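Local coordinates for small ribosomal subunit protein bS6 (Aquifex aeolicus, PDB 2J5A) that probably binds 16S ribosomal RNA together with protein bS18, as a structural constituent of the small ribosomal subunit, at residues Leu20-Glu23 and Glu24-Lys27; Leu82-Gln85 and Leu86-Asp89. All coordinates share one frame; numbering follows the deposited sequence.

From the N terminus, strand 8-16 leads through a short connection into interaction 1, where residues 20-27 span the N-cap and first turns of helix 22-38. The chain then runs through strands 41-53 and 63-73 before interaction 2, residues 82-89, covers the last turns of helix 78-88 and the first residue of the turn toward strand 92-100. Each contact is local and joins consecutive residues, so the two follow in series and neither nest nor cross. The centres of interactions 1 and 2 are about 18 Å apart. One marks a helix start, the other a helix end, and Lys28, just beyond interaction 1, forms a salt bridge with Asp89, tying helix 22-38 to the residue that ends helix 78-88.

Interaction 1: residues Leu20-Glu23 and Glu24-Lys27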
ATOM      1  N   LEU A  20       0.571 -16.946  -1.816  1.00 45.79           N
ATOM      2  CA  LEU A  20       0.445 -16.512  -3.197  1.00 45.93           C
ATOM      3  C   LEU A  20       1.794 -16.686  -3.883  1.00 46.07           C
ATOM      4  O   LEU A  20       2.823 -16.520  -3.258  1.00 46.53           O
ATOM      5  CB  LEU A  20       0.035 -15.024  -3.283  1.00 45.95           C
ATOM      6  CG  LEU A  20      -1.446 -14.622  -3.190  1.00 45.68           C
ATOM      7  CD1 LEU A  20      -2.139 -15.206  -1.984  1.00 45.28           C
ATOM      8  CD2 LEU A  20      -1.553 -13.113  -3.169  1.00 46.54           C
ATOM      9  N   SER A  21       1.779 -16.964  -5.176  1.00 46.14           N
ATOM     10  CA  SER A  21       2.994 -17.079  -5.946  1.00 46.60           C
ATOM     11  C   SER A  21       3.599 -15.706  -6.161  1.00 46.86           C
ATOM     12  O   SER A  21       2.904 -14.692  -6.099  1.00 46.94           O
ATOM     13  CB  SER A  21       2.707 -17.698  -7.317  1.00 46.60           C
ATOM     14  OG  SER A  21       2.066 -16.765  -8.184  1.00 47.12           O
ATOM     15  N   GLU A  22       4.895 -15.686  -6.451  1.00 46.64           N
ATOM     16  CA  GLU A  22       5.567 -14.463  -6.871  1.00 46.48           C
ATOM     17  C   GLU A  22       4.772 -13.681  -7.898  1.00 46.74           C
ATOM     18  O   GLU A  22       4.736 -12.453  -7.849  1.00 46.88           O
ATOM     19  CB  GLU A  22       6.934 -14.794  -7.466  1.00 46.07           C
ATOM     20  CG  GLU A  22       7.764 -13.580  -7.815  1.00 45.33           C
ATOM     21  CD  GLU A  22       8.117 -12.740  -6.602  1.00 44.28           C
ATOM     22  OE1 GLU A  22       8.048 -13.254  -5.459  1.00 44.46           O
ATOM     23  OE2 GLU A  22       8.480 -11.568  -6.807  1.00 41.77           O
ATOM     24  N   GLU A  23       4.169 -14.397  -8.846  1.00 46.98           N
ATOM     25  CA  GLU A  23       3.420 -13.773  -9.938  1.00 47.13           C
ATOM     26  C   GLU A  23       2.125 -13.130  -9.397  1.00 46.18           C
ATOM     27  O   GLU A  23       1.746 -12.040  -9.822  1.00 45.57           O
ATOM     28  CB  GLU A  23       3.086 -14.807 -11.043  1.00 47.92           C
ATOM     29  CG  GLU A  23       4.309 -15.521 -11.711  1.00 50.04           C
ATOM     30  CD  GLU A  23       4.576 -16.969 -11.198  1.00 54.38           C
ATOM     31  OE1 GLU A  23       5.161 -17.174 -10.110  1.00 56.08           O
ATOM     32  OE2 GLU A  23       4.229 -17.929 -11.917  1.00 58.21           O
ATOM     33  N   GLU A  24       1.471 -13.813  -8.461  1.00 45.15           N
ATOM     34  CA  GLU A  24       0.273 -13.293  -7.810  1.00 45.08           C
ATOM     35  C   GLU A  24       0.562 -12.045  -6.939  1.00 44.63           C
ATOM     36  O   GLU A  24      -0.208 -11.086  -6.952  1.00 44.00           O
ATOM     37  CB  GLU A  24      -0.392 -14.388  -6.968  1.00 45.07           C
ATOM     38  CG  GLU A  24      -1.070 -15.465  -7.830  1.00 46.61           C
ATOM     39  CD  GLU A  24      -1.553 -16.665  -7.046  1.00 47.57           C
ATOM     40  OE1 GLU A  24      -0.836 -17.174  -6.170  1.00 48.41           O
ATOM     41  OE2 GLU A  24      -2.670 -17.129  -7.319  1.00 52.46           O
ATOM     42  N   MET A  25       1.672 -12.076  -6.200  1.00 43.96           N
ATOM     43  CA  MET A  25       2.086 -10.960  -5.366  1.00 43.57           C
ATOM     44  C   MET A  25       2.331  -9.712  -6.198  1.00 43.70           C
ATOM     45  O   MET A  25       1.821  -8.646  -5.877  1.00 42.79           O
ATOM     46  CB  MET A  25       3.335 -11.314  -4.558  1.00 43.18           C
ATOM     47  CG  MET A  25       3.048 -12.255  -3.401  1.00 42.23           C
ATOM     48  SD  MET A  25       4.529 -13.043  -2.744  1.00 41.26           S
ATOM     49  CE  MET A  25       3.840 -14.045  -1.441  1.00 33.89           C
ATOM     50  N   LYS A  26       3.089  -9.847  -7.281  1.00 44.32           N
ATOM     51  CA  LYS A  26       3.362  -8.702  -8.149  1.00 44.88           C
ATOM     52  C   LYS A  26       2.080  -8.158  -8.783  1.00 44.39           C
ATOM     53  O   LYS A  26       1.915  -6.960  -8.896  1.00 44.33           O
ATOM     54  CB  LYS A  26       4.388  -9.064  -9.225  1.00 45.84           C
ATOM     55  CG  LYS A  26       5.828  -9.204  -8.724  1.00 48.10           C
ATOM     56  CD  LYS A  26       6.426  -7.834  -8.436  1.00 51.36           C
ATOM     57  CE  LYS A  26       7.924  -7.797  -8.715  1.00 53.23           C
ATOM     58  NZ  LYS A  26       8.526  -6.528  -8.201  1.00 54.43           N
ATOM     59  N   LYS A  27       1.179  -9.046  -9.180  1.00 44.16           N
ATOM     60  CA  LYS A  27      -0.131  -8.668  -9.722  1.00 44.28           C
ATOM     61  C   LYS A  27      -0.962  -7.887  -8.691  1.00 43.15           C
ATOM     62  O   LYS A  27      -1.515  -6.837  -9.004  1.00 42.48           O
ATOM     63  CB  LYS A  27      -0.878  -9.932 -10.180  1.00 44.73           C
ATOM     64  CG  LYS A  27      -2.249  -9.697 -10.838  1.00 48.04           C
ATOM     65  CD  LYS A  27      -2.146  -9.253 -12.283  1.00 51.78           C
ATOM     66  CE  LYS A  27      -3.476  -8.635 -12.788  1.00 54.50           C
ATOM     67  NZ  LYS A  27      -3.617  -8.715 -14.300  1.00 55.62           N
TER
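Ser21 and Glu24 grip each other twice across the first turn of helix 22-38. Ser21 OG accepts from Glu24 N at 3.0 Å; chi1 of 74° sets the hydroxyl between its own N and carbonyl carbon, facing the incoming N-H. In return Ser21 N donates to Glu24 OE1 over 2.8 Å, nearly straight at 168°, through the anti lone pair of the carboxylate. The Glu24 chain is extended beyond CG (chi2 171°), which carries OE1 back to Ser21 N, and its CG passes 3.4 Å from Ser21 OG. Two backbone N-H groups at the helix start are thereby satisfied by side chains, and a negative carboxylate at the helix N terminus is probably favoured by the helix dipole.

The packed side continues at Leu20, whose side chain crosses that of Glu24 at about a right angle, and at buried Met25, whose CG lies 4.1 Å from Leu20 CB. Met25 N also bonds Ser21 O at 2.9 Å, the first regular helical link. The looser side is exposed: Glu22 and Lys26 run side by side, their charged atoms OE2 and NZ 5.2 Å apart, and each has a partner on a strand: Glu22 a salt bridge to Arg65, Lys26 one to Asp48. Reciprocal side-chain-to-backbone bonds between the N-cap residue and the third residue after it define a capping box, here starting helix 22-38 of the S6 fold.

Interaction 2: residues Leu82-Gln85 and Leu86-Asp89; sequences LDFQ and LKID. With NA (sodium ion), chain B.
Phe84 and Ile88, one turn apart near the end of helix 78-88, meet through a CH-pi contact: Ile88 CG2 sits over one ring face, 4.0 Å from the centroid and 17° off the normal. Followed outward, the Ile88 side chain starts with CB, 3.8 Å from Phe84 O. There it branches. CG2 goes to the ring, with CZ its nearest ring atom, while CG1, held between the backbone N and the carbonyl carbon by chi1 of 71°, passes Phe84 O and Gln85 O. The tip, CD1, reaches Phe84 CE2 at 4.0 Å, so both branches touch the same ring. Ile88 N donates to Phe84 O, the backbone bond of the same pair.

On the buried side Leu82 and Leu86 lie alongside each other, pointing the same way, with CG of Leu82 4.2 Å from CD1 of Leu86; both also touch Thr12 of strand 8-16. Asp83 OD2 and Lys87 NZ stay 4.3 Å apart, longer than a salt bridge.

Asp89 N still bonds Gln85 O at 3.1 Å, but Asp89 itself leaves helical geometry, its psi opening to 116°. Main-chain oxygens here bind the sodium ion: Leu86 O at 2.4 Å and Asp89 O at 2.2 Å, joined by Lys87 O, Val92 O and a water. The main-chain oxygens of a helix C terminus and the turn into strand 92-100 thus form a sodium site at the C-terminal end of helix 78-88.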
ATOM      1  N   LEU A  82      -8.824   3.052   0.524  1.00 38.84           N
ATOM      2  CA  LEU A  82      -7.721   2.139   0.302  1.00 38.10           C
ATOM      3  C   LEU A  82      -7.667   1.193   1.475  1.00 37.73           C
ATOM      4  O   LEU A  82      -7.501  -0.021   1.332  1.00 37.76           O
ATOM      5  CB  LEU A  82      -6.428   2.951   0.194  1.00 37.81           C
ATOM      6  CG  LEU A  82      -5.134   2.295  -0.214  1.00 37.74           C
ATOM      7  CD1 LEU A  82      -5.287   1.386  -1.434  1.00 37.42           C
ATOM      8  CD2 LEU A  82      -4.117   3.408  -0.473  1.00 37.90           C
ATOM      9  N   ASP A  83      -7.851   1.767   2.644  1.00 36.96           N
ATOM     10  CA  ASP A  83      -7.929   1.015   3.858  1.00 37.15           C
ATOM     11  C   ASP A  83      -9.065  -0.022   3.848  1.00 36.88           C
ATOM     12  O   ASP A  83      -8.878  -1.172   4.285  1.00 37.31           O
ATOM     13  CB  ASP A  83      -8.116   1.993   4.999  1.00 37.64           C
ATOM     14  CG  ASP A  83      -8.023   1.344   6.326  1.00 39.42           C
ATOM     15  OD1 ASP A  83      -6.890   1.199   6.808  1.00 42.31           O
ATOM     16  OD2 ASP A  83      -9.082   1.009   6.892  1.00 43.02           O
ATOM     17  N   PHE A  84     -10.244   0.370   3.377  1.00 35.75           N
ATOM     18  CA  PHE A  84     -11.366  -0.569   3.296  1.00 34.98           C
ATOM     19  C   PHE A  84     -11.051  -1.687   2.299  1.00 34.66           C
ATOM     20  O   PHE A  84     -11.224  -2.857   2.588  1.00 33.40           O
ATOM     21  CB  PHE A  84     -12.651   0.132   2.850  1.00 34.69           C
ATOM     22  CG  PHE A  84     -13.867  -0.747   2.900  1.00 33.13           C
ATOM     23  CD1 PHE A  84     -14.363  -1.182   4.111  1.00 31.99           C
ATOM     24  CD2 PHE A  84     -14.499  -1.149   1.747  1.00 32.60           C
ATOM     25  CE1 PHE A  84     -15.483  -1.978   4.172  1.00 32.00           C
ATOM     26  CE2 PHE A  84     -15.625  -1.964   1.805  1.00 32.22           C
ATOM     27  CZ  PHE A  84     -16.112  -2.367   3.020  1.00 32.88           C
ATOM     28  N   GLN A  85     -10.585  -1.290   1.123  1.00 34.89           N
ATOM     29  CA  GLN A  85     -10.184  -2.238   0.076  1.00 35.02           C
ATOM     30  C   GLN A  85      -9.121  -3.242   0.560  1.00 34.42           C
ATOM     31  O   GLN A  85      -9.210  -4.440   0.276  1.00 34.29           O
ATOM     32  CB  GLN A  85      -9.649  -1.462  -1.111  1.00 35.15           C
ATOM     33  CG  GLN A  85      -9.364  -2.301  -2.343  1.00 37.60           C
ATOM     34  CD  GLN A  85     -10.610  -2.572  -3.188  1.00 40.77           C
ATOM     35  OE1 GLN A  85     -11.756  -2.511  -2.704  1.00 39.59           O
ATOM     36  NE2 GLN A  85     -10.381  -2.897  -4.457  1.00 42.25           N
ATOM     37  N   LEU A  86      -8.115  -2.767   1.293  1.00 33.75           N
ATOM     38  CA  LEU A  86      -7.065  -3.670   1.751  1.00 33.24           C
ATOM     39  C   LEU A  86      -7.563  -4.524   2.915  1.00 33.56           C
ATOM     40  O   LEU A  86      -7.172  -5.682   3.039  1.00 33.10           O
ATOM     41  CB  LEU A  86      -5.782  -2.915   2.108  1.00 33.22           C
ATOM     42  CG  LEU A  86      -5.090  -2.038   1.030  1.00 31.92           C
ATOM     43  CD1 LEU A  86      -3.993  -1.239   1.684  1.00 29.94           C
ATOM     44  CD2 LEU A  86      -4.538  -2.831  -0.140  1.00 28.92           C
ATOM     45  N   LYS A  87      -8.413  -3.949   3.766  1.00 33.78           N
ATOM     46  CA  LYS A  87      -9.114  -4.688   4.816  1.00 34.54           C
ATOM     47  C   LYS A  87      -9.878  -5.904   4.236  1.00 35.13           C
ATOM     48  O   LYS A  87      -9.597  -7.051   4.605  1.00 35.13           O
ATOM     49  CB  LYS A  87     -10.081  -3.776   5.585  1.00 34.72           C
ATOM     50  CG  LYS A  87     -10.613  -4.378   6.886  1.00 36.49           C
ATOM     51  CD  LYS A  87     -11.774  -3.592   7.564  1.00 37.67           C
ATOM     52  CE  LYS A  87     -11.694  -2.057   7.448  1.00 39.11           C
ATOM     53  NZ  LYS A  87     -12.201  -1.331   8.652  1.00 38.08           N
ATOM     54  N   ILE A  88     -10.794  -5.669   3.307  1.00 35.26           N
ATOM     55  CA  ILE A  88     -11.636  -6.755   2.821  1.00 36.08           C
ATOM     56  C   ILE A  88     -10.900  -7.749   1.904  1.00 37.08           C
ATOM     57  O   ILE A  88     -11.304  -8.912   1.833  1.00 37.55           O
ATOM     58  CB  ILE A  88     -12.962  -6.240   2.167  1.00 35.65           C
ATOM     59  CG1 ILE A  88     -12.704  -5.561   0.820  1.00 34.85           C
ATOM     60  CG2 ILE A  88     -13.658  -5.286   3.130  1.00 35.78           C
ATOM     61  CD1 ILE A  88     -13.953  -5.168   0.080  1.00 31.68           C
ATOM     62  N   ASP A  89      -9.831  -7.312   1.225  1.00 37.65           N
ATOM     63  CA  ASP A  89      -9.002  -8.225   0.435  1.00 37.87           C
ATOM     64  C   ASP A  89      -8.427  -9.266   1.354  1.00 38.75           C
ATOM     65  O   ASP A  89      -7.634  -8.947   2.251  1.00 38.95           O
ATOM     66  CB  ASP A  89      -7.859  -7.501  -0.271  1.00 38.10           C
ATOM     67  CG  ASP A  89      -7.200  -8.355  -1.345  1.00 37.86           C
ATOM     68  OD1 ASP A  89      -7.029  -9.569  -1.162  1.00 40.45           O
ATOM     69  OD2 ASP A  89      -6.854  -7.818  -2.398  1.00 36.70           O
TER
HETATM   70 NA    NA B1109      -7.242  -7.800   4.057  1.00 34.25          NA
HETATM   71  O   HOH W   1      -7.860  -9.148   5.583  1.00 37.81           O